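N-acetylneuraminate lyase (Fusobacterium nucleatum subsp. nucleatum ATCC 25586, PDB 5ZKA) is a lyase of the dihydrodipicolinate synthetase family, built on a TIM-barrel fold. Local coordinates at residues P28-E31 / D32-N36; M67-T70 / E71-K74; L260-L264 / Y265-K269; K73-V76 / F77-A80; R41-I44 / R45-D49. All coordinates share one frame; numbering follows the deposited sequence.

Contact 1. Residues P28-E31 / D32-N36; sequences PYNE and DGSIN
Pro28 to Asn36 form a local hairpin-like turn in the loop between strand 20-24 and helix 37-49. Two backbone bonds tie its arms. Asn36 N donates to Pro28 O at 2.8 Å, and Asn30 N donates to Ser34 O at 2.7 Å. They bracket a single bridge between Tyr29 and Ile35. A type I beta turn from Asn30 to Gly33 closes the end, with Gly33 N bonded to Asn30 O. Gly33 has a positive phi (85°), a backbone shape that suits glycine.

Asp32 forms an Asx turn: its OD1 accepts from Ser34 N at 3.1 Å, met from above the carboxylate plane. The same oxygen takes the Ser34 hydroxyl on its syn lone pair, OG to OD1 2.7 Å. Ser34 OG in turn accepts from Asn30 ND2 at 3.0 Å, almost straight (174°) and in the amide plane. With chi1 at 63°, OG sits between the backbone N and the carbonyl carbon, where it can meet both partners.

The Tyr29 ring lies near Ile35, CE1 to CG1 4.2 Å, and its OH bonds to Gly63 O. Asn36 is the N-cap of helix 37-49; its OD1 accepts from Gly39 N and its ND2 bonds to Asp278.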
loop_
_atom_site.group_PDB
_atom_site.type_symbol
_atom_site.label_atom_id
_atom_site.label_comp_id
_atom_site.label_asym_id
_atom_site.label_seq_id
_atom_site.Cartn_x
_atom_site.Cartn_y
_atom_site.Cartn_z
ATOM N N PRO A 28 19.238 24.495 4.731
ATOM C CA PRO A 28 19.355 25.169 6.024
ATOM C C PRO A 28 19.095 26.658 5.893
ATOM O O PRO A 28 19.670 27.341 5.034
ATOM C CB PRO A 28 20.799 24.871 6.447
ATOM C CG PRO A 28 21.542 24.746 5.161
ATOM C CD PRO A 28 20.552 24.220 4.126
ATOM N N TYR A 29 18.218 27.165 6.749
ATOM C CA TYR A 29 17.824 28.563 6.744
ATOM C C TYR A 29 18.317 29.233 8.015
ATOM O O TYR A 29 18.425 28.595 9.065
ATOM C CB TYR A 29 16.298 28.707 6.622
ATOM C CG TYR A 29 15.759 28.117 5.342
ATOM C CD1 TYR A 29 15.814 28.834 4.145
ATOM C CD2 TYR A 29 15.215 26.834 5.319
ATOM C CE1 TYR A 29 15.335 28.285 2.951
ATOM C CE2 TYR A 29 14.726 26.276 4.134
ATOM C CZ TYR A 29 14.789 27.008 2.956
ATOM O OH TYR A 29 14.315 26.450 1.791
ATOM N N ASN A 30 18.643 30.520 7.906
ATOM C CA ASN A 30 18.997 31.307 9.075
ATOM C C ASN A 30 17.728 31.698 9.833
ATOM O O ASN A 30 16.605 31.394 9.414
ATOM C CB ASN A 30 19.800 32.538 8.661
ATOM C CG ASN A 30 21.113 32.174 8.000
ATOM O OD1 ASN A 30 21.870 31.360 8.526
ATOM N ND2 ASN A 30 21.390 32.775 6.842
ATOM N N GLU A 31 17.913 32.390 10.962
ATOM C CA GLU A 31 16.771 32.799 11.778
ATOM C C GLU A 31 15.784 33.640 10.974
ATOM O O GLU A 31 14.564 33.464 11.096
ATOM C CB GLU A 31 17.257 33.571 13.006
ATOM C CG GLU A 31 17.809 32.693 14.120
ATOM C CD GLU A 31 18.988 33.335 14.836
ATOM O OE1 GLU A 31 19.926 32.603 15.227
ATOM O OE2 GLU A 31 18.978 34.576 14.999
ATOM N N ASP A 32 16.288 34.546 10.135
ATOM C CA ASP A 32 15.429 35.427 9.351
ATOM C C ASP A 32 14.898 34.765 8.080
ATOM O O ASP A 32 14.319 35.460 7.234
ATOM C CB ASP A 32 16.178 36.720 9.009
ATOM C CG ASP A 32 17.306 36.510 7.997
ATOM O OD1 ASP A 32 17.778 35.368 7.837
ATOM O OD2 ASP A 32 17.728 37.503 7.365
ATOM N N GLY A 33 15.073 33.446 7.933
ATOM C CA GLY A 33 14.611 32.731 6.761
ATOM C C GLY A 33 15.549 32.741 5.570
ATOM O O GLY A 33 15.283 32.031 4.594
ATOM N N SER A 34 16.632 33.512 5.605
ATOM C CA SER A 34 17.546 33.521 4.474
ATOM C C SER A 34 18.324 32.206 4.413
ATOM O O SER A 34 18.454 31.482 5.403
ATOM C CB SER A 34 18.505 34.714 4.560
ATOM O OG SER A 34 19.314 34.610 5.714
ATOM N N ILE A 35 18.839 31.901 3.222
ATOM C CA ILE A 35 19.546 30.643 2.998
ATOM C C ILE A 35 20.911 30.670 3.677
ATOM O O ILE A 35 21.647 31.660 3.593
ATOM C CB ILE A 35 19.697 30.403 1.488
ATOM C CG1 ILE A 35 18.323 30.344 0.821
ATOM C CG2 ILE A 35 20.507 29.148 1.221
ATOM C CD1 ILE A 35 18.340 30.811 -0.609
ATOM N N ASN A 36 21.272 29.568 4.334
ATOM C CA ASN A 36 22.630 29.375 4.861
ATOM C C ASN A 36 23.423 28.613 3.804
ATOM O O ASN A 36 23.371 27.380 3.742
ATOM C CB ASN A 36 22.583 28.639 6.199
ATOM C CG ASN A 36 23.969 28.245 6.734
ATOM O OD1 ASN A 36 25.003 28.548 6.144
ATOM N ND2 ASN A 36 23.976 27.572 7.878
#

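Contact 2. Residues M67-T70 / E71-K74; sequences MIST and EEKK
Ser69 and Glu72 grip each other closely at the start of helix 70-84. Ser69 N donates to Glu72 OE1 at 3.0 Å, nearly straight (175°), using the anti lone pair of that oxygen. In return Glu72 N donates to Ser69 OG at 3.1 Å. Ser69 chi1 of 73° turns OG back toward the first turn of the helix, and the extended Glu72 chain carries OE1 to the Ser69 N-H. This reciprocal pair is a capping box, with Ser69 as the N-cap. Glu72 OE1 also has a salt bridge to Arg283, a second partner for the capping carboxylate.

The packed part continues on the Ile68 side. Ile68 CG1 lies 3.8 Å from Lys73 CG, and the two chains cross obliquely. The aliphatic part of Lys73 also runs past Ser69 O, which accepts from Lys73 N at 2.8 Å. The ammonium end goes on to Glu101, which Thr70 OG1 also reaches.

The other side is looser. Thr70 and Lys74 lie side by side and point the same way, but their side chains come no closer than 4.1 Å, CG2 to CE. Glu71 is exposed, and its OE2 makes a weak salt-bridge contact with Lys74 NZ, 3.2 Å long. That ammonium has a salt bridge to Glu104 and a cation-pi contact with Tyr108, both on helix 99-112.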
loop_
_atom_site.group_PDB
_atom_site.type_symbol
_atom_site.label_atom_id
_atom_site.label_comp_id
_atom_site.label_asym_id
_atom_site.label_seq_id
_atom_site.Cartn_x
_atom_site.Cartn_y
_atom_site.Cartn_z
ATOM N N MET A 67 7.602 27.503 0.958
ATOM C CA MET A 67 7.634 28.532 1.987
ATOM C C MET A 67 8.565 29.695 1.652
ATOM O O MET A 67 8.639 30.648 2.433
ATOM C CB MET A 67 8.044 27.914 3.331
ATOM C CG MET A 67 6.903 27.191 4.049
ATOM S SD MET A 67 7.401 26.584 5.679
ATOM C CE MET A 67 8.173 25.058 5.216
ATOM N N ILE A 68 9.268 29.656 0.519
ATOM C CA ILE A 68 10.319 30.628 0.246
ATOM C C ILE A 68 10.044 31.335 -1.082
ATOM O O ILE A 68 9.168 30.947 -1.861
ATOM C CB ILE A 68 11.725 29.987 0.252
ATOM C CG1 ILE A 68 11.944 29.151 -1.006
ATOM C CG2 ILE A 68 11.895 29.095 1.486
ATOM C CD1 ILE A 68 13.259 28.404 -1.040
ATOM N N SER A 69 10.799 32.402 -1.323
ATOM C CA SER A 69 10.554 33.269 -2.468
ATOM C C SER A 69 11.170 32.707 -3.749
ATOM O O SER A 69 12.048 31.840 -3.727
ATOM C CB SER A 69 11.114 34.666 -2.205
ATOM O OG SER A 69 12.532 34.628 -2.272
ATOM N N THR A 70 10.697 33.238 -4.884
ATOM C CA THR A 70 11.230 32.830 -6.180
ATOM C C THR A 70 12.740 33.034 -6.246
ATOM O O THR A 70 13.471 32.156 -6.715
ATOM C CB THR A 70 10.535 33.610 -7.298
ATOM O OG1 THR A 70 9.114 33.415 -7.205
ATOM C CG2 THR A 70 11.014 33.127 -8.653
ATOM N N GLU A 71 13.226 34.181 -5.771
ATOM C CA GLU A 71 14.670 34.425 -5.805
ATOM C C GLU A 71 15.405 33.459 -4.891
ATOM O O GLU A 71 16.503 32.998 -5.220
ATOM C CB GLU A 71 14.981 35.870 -5.415
ATOM C CG GLU A 71 14.619 36.892 -6.492
ATOM C CD GLU A 71 15.151 36.523 -7.875
ATOM O OE1 GLU A 71 16.341 36.791 -8.146
ATOM O OE2 GLU A 71 14.375 35.975 -8.694
ATOM N N GLU A 72 14.810 33.133 -3.748
ATOM C CA GLU A 72 15.432 32.175 -2.850
ATOM C C GLU A 72 15.469 30.786 -3.477
ATOM O O GLU A 72 16.468 30.067 -3.341
ATOM C CB GLU A 72 14.699 32.187 -1.508
ATOM C CG GLU A 72 15.099 33.397 -0.664
ATOM C CD GLU A 72 14.207 33.653 0.542
ATOM O OE1 GLU A 72 13.036 33.219 0.542
ATOM O OE2 GLU A 72 14.695 34.294 1.503
ATOM N N LYS A 73 14.403 30.401 -4.197
ATOM C CA LYS A 73 14.438 29.135 -4.926
ATOM C C LYS A 73 15.585 29.113 -5.928
ATOM O O LYS A 73 16.309 28.114 -6.039
ATOM C CB LYS A 73 13.115 28.890 -5.650
ATOM C CG LYS A 73 11.931 28.620 -4.735
ATOM C CD LYS A 73 10.617 28.785 -5.524
ATOM C CE LYS A 73 9.386 28.691 -4.633
ATOM N NZ LYS A 73 8.119 28.674 -5.459
ATOM N N LYS A 74 15.766 30.211 -6.669
ATOM C CA LYS A 74 16.835 30.268 -7.663
ATOM C C LYS A 74 18.207 30.089 -7.016
ATOM O O LYS A 74 19.076 29.393 -7.559
ATOM C CB LYS A 74 16.763 31.592 -8.428
ATOM C CG LYS A 74 15.529 31.746 -9.318
ATOM C CD LYS A 74 15.507 33.133 -9.985
ATOM C CE LYS A 74 14.397 33.256 -11.014
ATOM N NZ LYS A 74 14.379 34.624 -11.625
#

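Contact 3. Residues L260-L264 / Y265-K269; sequences LSNGL and YQTIK
Gly263 O is gripped by two donors of one residue. Thr267 N donates to it at 2.9 Å and Thr267 OG1 at 2.7 Å. The hydroxyl comes in tilted 32° from the carbonyl plane. Thr267 chi1 of -64° sets OG1 beside its own backbone N, so both donors face the same oxygen. OG1 gives its proton to Gly263 O and accepts from Asn262 ND2, 2.8 Å away. That second bond is somewhat bent (143°), with OG1 a little out of the amide plane. A short polar chain thus runs from Asn262 through Thr267 to Gly263.

Gly263 is the N-cap of helix 264-274, and its positive phi takes the chain out of the preceding helix. The first turn is continued by Ile268 N, which donates to Leu264 O at 3.1 Å. Leu264 also makes apolar contacts with Tyr265 and with Ile268, one turn on: CD1 lies 3.9 Å from Ile268 CD1, the chains side by side, while CD2 lies 3.6 Å from Tyr265 CE1.

Gln266 NE2 bonds to Lys287 O. Asn262 ND2 also reaches Gln293 O, at helix 291-304. Asn262 packs on Phe296 and Ala297 of that helix and Thr267 on Leu300, while Ile259 of helix 242-262 touches both Leu264 and Thr267.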
loop_
_atom_site.group_PDB
_atom_site.type_symbol
_atom_site.label_atom_id
_atom_site.label_comp_id
_atom_site.label_asym_id
_atom_site.label_seq_id
_atom_site.Cartn_x
_atom_site.Cartn_y
_atom_site.Cartn_z
ATOM N N LEU A 260 8.913 10.709 12.712
ATOM C CA LEU A 260 7.587 11.284 12.529
ATOM C C LEU A 260 6.994 11.778 13.848
ATOM O O LEU A 260 6.333 12.821 13.882
ATOM C CB LEU A 260 6.658 10.254 11.878
ATOM C CG LEU A 260 6.952 9.880 10.424
ATOM C CD1 LEU A 260 6.045 8.699 10.000
ATOM C CD2 LEU A 260 6.749 11.075 9.495
ATOM N N SER A 261 7.202 11.042 14.944
ATOM C CA SER A 261 6.623 11.467 16.218
ATOM C C SER A 261 7.330 12.690 16.794
ATOM O O SER A 261 6.747 13.409 17.612
ATOM C CB SER A 261 6.669 10.318 17.234
ATOM O OG SER A 261 7.996 10.071 17.676
ATOM N N ASN A 262 8.557 12.945 16.363
ATOM C CA ASN A 262 9.412 13.980 16.930
ATOM C C ASN A 262 9.423 15.252 16.100
ATOM O O ASN A 262 10.098 16.223 16.477
ATOM C CB ASN A 262 10.833 13.432 17.062
ATOM C CG ASN A 262 11.640 14.152 18.106
ATOM O OD1 ASN A 262 11.216 14.264 19.255
ATOM N ND2 ASN A 262 12.821 14.644 17.717
ATOM N N GLY A 263 8.696 15.271 14.983
ATOM C CA GLY A 263 8.756 16.362 14.030
ATOM C C GLY A 263 9.712 16.040 12.900
ATOM O O GLY A 263 10.930 16.056 13.091
ATOM N N LEU A 264 9.169 15.775 11.710
ATOM C CA LEU A 264 9.970 15.270 10.594
ATOM C C LEU A 264 11.128 16.207 10.247
ATOM O O LEU A 264 12.303 15.817 10.313
ATOM C CB LEU A 264 9.063 15.070 9.374
ATOM C CG LEU A 264 9.648 14.596 8.041
ATOM C CD1 LEU A 264 10.105 13.161 8.139
ATOM C CD2 LEU A 264 8.609 14.735 6.919
ATOM N N TYR A 265 10.815 17.432 9.808
ATOM C CA TYR A 265 11.874 18.309 9.303
ATOM C C TYR A 265 12.849 18.680 10.412
ATOM O O TYR A 265 14.066 18.679 10.198
ATOM C CB TYR A 265 11.282 19.568 8.664
ATOM C CG TYR A 265 10.459 19.295 7.417
ATOM C CD1 TYR A 265 10.596 18.100 6.714
ATOM C CD2 TYR A 265 9.544 20.224 6.947
ATOM C CE1 TYR A 265 9.841 17.840 5.581
ATOM C CE2 TYR A 265 8.779 19.974 5.814
ATOM C CZ TYR A 265 8.931 18.782 5.137
ATOM O OH TYR A 265 8.180 18.531 4.010
ATOM N N GLN A 266 12.334 18.978 11.608
ATOM C CA GLN A 266 13.202 19.340 12.724
ATOM C C GLN A 266 14.134 18.194 13.109
ATOM O O GLN A 266 15.291 18.423 13.475
ATOM C CB GLN A 266 12.355 19.761 13.928
ATOM C CG GLN A 266 11.535 21.037 13.716
ATOM C CD GLN A 266 10.143 20.774 13.147
ATOM O OE1 GLN A 266 9.849 19.676 12.651
ATOM N NE2 GLN A 266 9.278 21.790 13.209
ATOM N N THR A 267 13.649 16.952 13.045
ATOM C CA THR A 267 14.452 15.825 13.526
ATOM C C THR A 267 15.529 15.443 12.522
ATOM O O THR A 267 16.667 15.153 12.911
ATOM C CB THR A 267 13.543 14.632 13.838
ATOM O OG1 THR A 267 12.677 14.994 14.921
ATOM C CG2 THR A 267 14.357 13.396 14.260
ATOM N N ILE A 268 15.203 15.461 11.224
ATOM C CA ILE A 268 16.235 15.224 10.214
ATOM C C ILE A 268 17.334 16.274 10.330
ATOM O O ILE A 268 18.532 15.952 10.319
ATOM C CB ILE A 268 15.618 15.191 8.801
ATOM C CG1 ILE A 268 14.645 14.003 8.682
ATOM C CG2 ILE A 268 16.729 15.125 7.731
ATOM C CD1 ILE A 268 13.828 13.976 7.407
ATOM N N LYS A 269 16.947 17.547 10.476
ATOM C CA LYS A 269 17.957 18.596 10.617
ATOM C C LYS A 269 18.755 18.426 11.903
ATOM O O LYS A 269 19.974 18.661 11.919
ATOM C CB LYS A 269 17.299 19.974 10.560
ATOM C CG LYS A 269 16.784 20.311 9.177
ATOM C CD LYS A 269 16.539 21.799 9.009
ATOM C CE LYS A 269 16.067 22.114 7.592
ATOM N NZ LYS A 269 15.593 23.519 7.450
#

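Contact 4. Residues K73-V76 / F77-A80; sequences KKRV and FEIA
Helix 70-84 is the crossover helix of the beta-alpha-beta unit formed with strands 55-58 and 89-93, part of the TIM barrel. This contact is two successive turns of that helix. Four regular i to i+4 backbone bonds join them: Phe77 N to Lys73 O, Glu78 N to Lys74 O, Ile79 N to Arg75 O and Ala80 N to Val76 O, all between 2.9 and 3.1 Å.

Arg75 reaches both Glu78 and Ile79. Its CG is anti to the backbone N (chi1 -175°) and the chain then bends at chi2 (75°), which folds the guanidinium back over the following turn. Ile79 CG1 lies over one face of that group, 3.7 Å from CZ. Glu78 meets it at an edge instead, and the guanidinium and carboxylate planes are 59° apart. The two groups form a salt bridge, but the modelled separation of Arg75 NH1 and Glu78 OE1 is too short to be taken literally. Arg75 NH2 has a second salt bridge to Glu37, while Glu78 OE2 bonds to Tyr108 OH.

The side toward the strand is apolar: Val76, Phe77 and Ala80 cover Val58. The Phe77 ring also lies against a backbone carbonyl, CD2 3.1 Å from Lys73 O, and packs on Val109 and Leu112 of helix 99-112.

The chemistry is therefore divided round the helix. Ile79 covers one face of the guanidinium while Glu78 and Glu37 take its N-H groups. Apolar groups fill the barrel side, and charged groups bind the helix to both neighbouring helices, Arg75 to Glu37, Lys73 to Glu101 and Lys74 to Glu104.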
loop_
_atom_site.group_PDB
_atom_site.type_symbol
_atom_site.label_atom_id
_atom_site.label_comp_id
_atom_site.label_asym_id
_atom_site.label_seq_id
_atom_site.Cartn_x
_atom_site.Cartn_y
_atom_site.Cartn_z
ATOM N N LYS A 73 14.403 30.401 -4.197
ATOM C CA LYS A 73 14.438 29.135 -4.926
ATOM C C LYS A 73 15.585 29.113 -5.928
ATOM O O LYS A 73 16.309 28.114 -6.039
ATOM C CB LYS A 73 13.115 28.890 -5.650
ATOM C CG LYS A 73 11.931 28.620 -4.735
ATOM C CD LYS A 73 10.617 28.785 -5.524
ATOM C CE LYS A 73 9.386 28.691 -4.633
ATOM N NZ LYS A 73 8.119 28.674 -5.459
ATOM N N LYS A 74 15.766 30.211 -6.669
ATOM C CA LYS A 74 16.835 30.268 -7.663
ATOM C C LYS A 74 18.207 30.089 -7.016
ATOM O O LYS A 74 19.076 29.393 -7.559
ATOM C CB LYS A 74 16.763 31.592 -8.428
ATOM C CG LYS A 74 15.529 31.746 -9.318
ATOM C CD LYS A 74 15.507 33.133 -9.985
ATOM C CE LYS A 74 14.397 33.256 -11.014
ATOM N NZ LYS A 74 14.379 34.624 -11.625
ATOM N N ARG A 75 18.426 30.715 -5.859
ATOM C CA ARG A 75 19.732 30.620 -5.215
ATOM C C ARG A 75 20.015 29.195 -4.744
ATOM O O ARG A 75 21.153 28.719 -4.830
ATOM C CB ARG A 75 19.816 31.600 -4.045
ATOM C CG ARG A 75 21.196 31.647 -3.391
ATOM C CD ARG A 75 22.207 32.419 -4.250
ATOM N NE ARG A 75 23.588 32.237 -3.792
ATOM C CZ ARG A 75 24.576 31.758 -4.548
ATOM N NH1 ARG A 75 24.345 31.421 -5.812
ATOM N NH2 ARG A 75 25.801 31.617 -4.047
ATOM N N VAL A 76 18.992 28.494 -4.246
ATOM C CA VAL A 76 19.160 27.084 -3.886
ATOM C C VAL A 76 19.584 26.273 -5.105
ATOM O O VAL A 76 20.512 25.457 -5.038
ATOM C CB VAL A 76 17.865 26.528 -3.268
ATOM C CG1 VAL A 76 17.921 24.999 -3.174
ATOM C CG2 VAL A 76 17.627 27.150 -1.900
ATOM N N PHE A 77 18.912 26.488 -6.240
ATOM C CA PHE A 77 19.258 25.757 -7.457
ATOM C C PHE A 77 20.686 26.055 -7.897
ATOM O O PHE A 77 21.395 25.156 -8.369
ATOM C CB PHE A 77 18.293 26.104 -8.592
ATOM C CG PHE A 77 16.913 25.516 -8.440
ATOM C CD1 PHE A 77 16.725 24.148 -8.288
ATOM C CD2 PHE A 77 15.799 26.332 -8.506
ATOM C CE1 PHE A 77 15.450 23.614 -8.159
ATOM C CE2 PHE A 77 14.509 25.798 -8.392
ATOM C CZ PHE A 77 14.338 24.440 -8.218
ATOM N N GLU A 78 21.116 27.318 -7.787
ATOM C CA GLU A 78 22.487 27.676 -8.173
ATOM C C GLU A 78 23.518 26.931 -7.337
ATOM O O GLU A 78 24.489 26.374 -7.865
ATOM C CB GLU A 78 22.739 29.175 -8.007
ATOM C CG GLU A 78 21.830 30.102 -8.715
ATOM C CD GLU A 78 22.115 31.542 -8.334
ATOM O OE1 GLU A 78 23.271 31.837 -7.943
ATOM O OE2 GLU A 78 21.180 32.371 -8.408
ATOM N N ILE A 79 23.366 26.990 -6.017
ATOM C CA ILE A 79 24.333 26.364 -5.122
ATOM C C ILE A 79 24.359 24.856 -5.340
ATOM O O ILE A 79 25.428 24.245 -5.443
ATOM C CB ILE A 79 24.009 26.727 -3.661
ATOM C CG1 ILE A 79 24.192 28.235 -3.454
ATOM C CG2 ILE A 79 24.880 25.929 -2.676
ATOM C CD1 ILE A 79 23.420 28.780 -2.267
ATOM N N ALA A 80 23.177 24.239 -5.448
ATOM C CA ALA A 80 23.116 22.781 -5.524
ATOM C C ALA A 80 23.910 22.252 -6.713
ATOM O O ALA A 80 24.728 21.335 -6.564
ATOM C CB ALA A 80 21.660 22.310 -5.588
#

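Contact 5. Residues R41-I44 / R45-D49; sequences REII and RYNID
Asn47 and Ile43 meet along one side of helix 37-49, where Ile43 O takes two donors. Asn47 N supplies the usual helical bond at 3.0 Å. Asn47 ND2 adds another, also 3.0 Å, from the opposite face of the carbonyl plane. This second bond is bent (145°), its donor well above the plane. On another side of the helix Ile44 and Ile48 run side by side, CG2 to CD1 3.7 Å.

Arg45 pairs with Asp49, one turn further along the helix, and grips it side-on: NE donates to OD2 at 2.9 Å and NH2 to OD1 at 3.1 Å. Both carboxylate oxygens lie in the guanidinium plane and are met on their syn side, though the donors tilt out of the carboxylate plane. Bends at chi2 (-99°) and chi3 (59°) curl the arginine toward the C-terminal end of the helix.

This is the helix of the beta-alpha-beta unit between strands 20-24 and 55-58 of the TIM barrel. Ile44 packs on Leu56 of the second strand and on Ala80 of helix 70-84. Asn47 OD1 bonds to Ser23 of the first strand, and its ND2 also bonds to Asn224. Glu83 binds Arg45 NH1 and also Arg41.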
loop_
_atom_site.group_PDB
_atom_site.type_symbol
_atom_site.label_atom_id
_atom_site.label_comp_id
_atom_site.label_asym_id
_atom_site.label_seq_id
_atom_site.Cartn_x
_atom_site.Cartn_y
_atom_site.Cartn_z
ATOM N N ARG A 41 25.852 23.644 1.197
ATOM C CA ARG A 41 26.930 22.853 0.614
ATOM C C ARG A 41 27.295 21.665 1.504
ATOM O O ARG A 41 27.597 20.577 0.999
ATOM C CB ARG A 41 28.143 23.746 0.355
ATOM C CG ARG A 41 27.821 24.857 -0.656
ATOM C CD ARG A 41 29.049 25.675 -1.039
ATOM N NE ARG A 41 28.678 26.732 -1.976
ATOM C CZ ARG A 41 28.765 26.634 -3.299
ATOM N NH1 ARG A 41 29.233 25.526 -3.857
ATOM N NH2 ARG A 41 28.383 27.650 -4.066
ATOM N N GLU A 42 27.262 21.847 2.830
ATOM C CA GLU A 42 27.578 20.740 3.732
ATOM C C GLU A 42 26.542 19.628 3.633
ATOM O O GLU A 42 26.884 18.441 3.711
ATOM C CB GLU A 42 27.677 21.238 5.173
ATOM C CG GLU A 42 28.889 22.144 5.428
ATOM C CD GLU A 42 29.032 22.521 6.887
ATOM O OE1 GLU A 42 28.260 21.990 7.715
ATOM O OE2 GLU A 42 29.904 23.364 7.203
ATOM N N ILE A 43 25.267 19.990 3.485
ATOM C CA ILE A 43 24.232 18.968 3.360
ATOM C C ILE A 43 24.382 18.220 2.044
ATOM O O ILE A 43 24.234 16.994 1.983
ATOM C CB ILE A 43 22.837 19.601 3.489
ATOM C CG1 ILE A 43 22.628 20.181 4.888
ATOM C CG2 ILE A 43 21.752 18.571 3.168
ATOM C CD1 ILE A 43 21.267 20.893 5.043
ATOM N N ILE A 44 24.662 18.951 0.966
ATOM C CA ILE A 44 24.907 18.326 -0.330
ATOM C C ILE A 44 26.090 17.367 -0.246
ATOM O O ILE A 44 26.015 16.223 -0.711
ATOM C CB ILE A 44 25.139 19.407 -1.404
ATOM C CG1 ILE A 44 23.843 20.180 -1.666
ATOM C CG2 ILE A 44 25.655 18.780 -2.685
ATOM C CD1 ILE A 44 24.058 21.522 -2.363
ATOM N N ARG A 45 27.211 17.830 0.324
ATOM C CA ARG A 45 28.385 16.967 0.442
ATOM C C ARG A 45 28.079 15.715 1.263
ATOM O O ARG A 45 28.507 14.613 0.908
ATOM C CB ARG A 45 29.556 17.740 1.056
ATOM C CG ARG A 45 30.160 18.790 0.132
ATOM C CD ARG A 45 31.435 18.304 -0.584
ATOM N NE ARG A 45 31.209 17.108 -1.403
ATOM C CZ ARG A 45 30.709 17.119 -2.637
ATOM N NH1 ARG A 45 30.363 18.264 -3.211
ATOM N NH2 ARG A 45 30.539 15.979 -3.297
ATOM N N TYR A 46 27.325 15.861 2.356
ATOM C CA TYR A 46 26.966 14.693 3.160
ATOM C C TYR A 46 26.161 13.684 2.345
ATOM O O TYR A 46 26.433 12.480 2.390
ATOM C CB TYR A 46 26.180 15.136 4.394
ATOM C CG TYR A 46 25.952 14.047 5.416
ATOM C CD1 TYR A 46 26.965 13.665 6.288
ATOM C CD2 TYR A 46 24.717 13.423 5.533
ATOM C CE1 TYR A 46 26.754 12.668 7.233
ATOM C CE2 TYR A 46 24.501 12.437 6.465
ATOM C CZ TYR A 46 25.523 12.060 7.314
ATOM O OH TYR A 46 25.293 11.075 8.249
ATOM N N ASN A 47 25.173 14.157 1.578
ATOM C CA ASN A 47 24.361 13.244 0.775
ATOM C C ASN A 47 25.197 12.506 -0.265
ATOM O O ASN A 47 25.056 11.289 -0.447
ATOM C CB ASN A 47 23.230 14.015 0.096
ATOM C CG ASN A 47 22.020 14.130 0.976
ATOM O OD1 ASN A 47 21.281 13.162 1.149
ATOM N ND2 ASN A 47 21.814 15.306 1.556
ATOM N N ILE A 48 26.059 13.226 -0.979
ATOM C CA ILE A 48 26.818 12.595 -2.054
ATOM C C ILE A 48 27.911 11.696 -1.482
ATOM O O ILE A 48 28.100 10.557 -1.929
ATOM C CB ILE A 48 27.409 13.665 -2.987
ATOM C CG1 ILE A 48 26.295 14.472 -3.661
ATOM C CG2 ILE A 48 28.330 13.020 -4.015
ATOM C CD1 ILE A 48 26.822 15.737 -4.369
ATOM N N ASP A 49 28.661 12.203 -0.502
ATOM C CA ASP A 49 29.863 11.512 -0.044
ATOM C C ASP A 49 29.592 10.448 1.014
ATOM O O ASP A 49 30.330 9.457 1.081
ATOM C CB ASP A 49 30.882 12.510 0.524
ATOM C CG ASP A 49 31.314 13.569 -0.488
ATOM O OD1 ASP A 49 31.138 13.366 -1.709
ATOM O OD2 ASP A 49 31.846 14.614 -0.048
#

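Contacts 2 and 4 share Lys73 and Lys74 on helix 70-84. Contact 2 is a surface cap built on polar bonds, whereas contact 4 is buried; contacts 1, 3 and 5 are partly buried. Contact 5, on the adjacent helix 37-49, touches contact 4 through Ala80 with Ile44 and Ile79 with Arg41. Contact 1, the loop leading into helix 37-49, reaches both helices: Ile35 packs on Glu72, Arg75 and Val76, and Pro28 on Ile43. Contact 3 stands apart, its centre about 24 Å from that of contact 4, although Lys269 touches Tyr29. In contacts 1 to 3 side chains bond backbone atoms at turns and helix starts; contacts 4 and 5 pair an arginine with a carboxylate inside a helix.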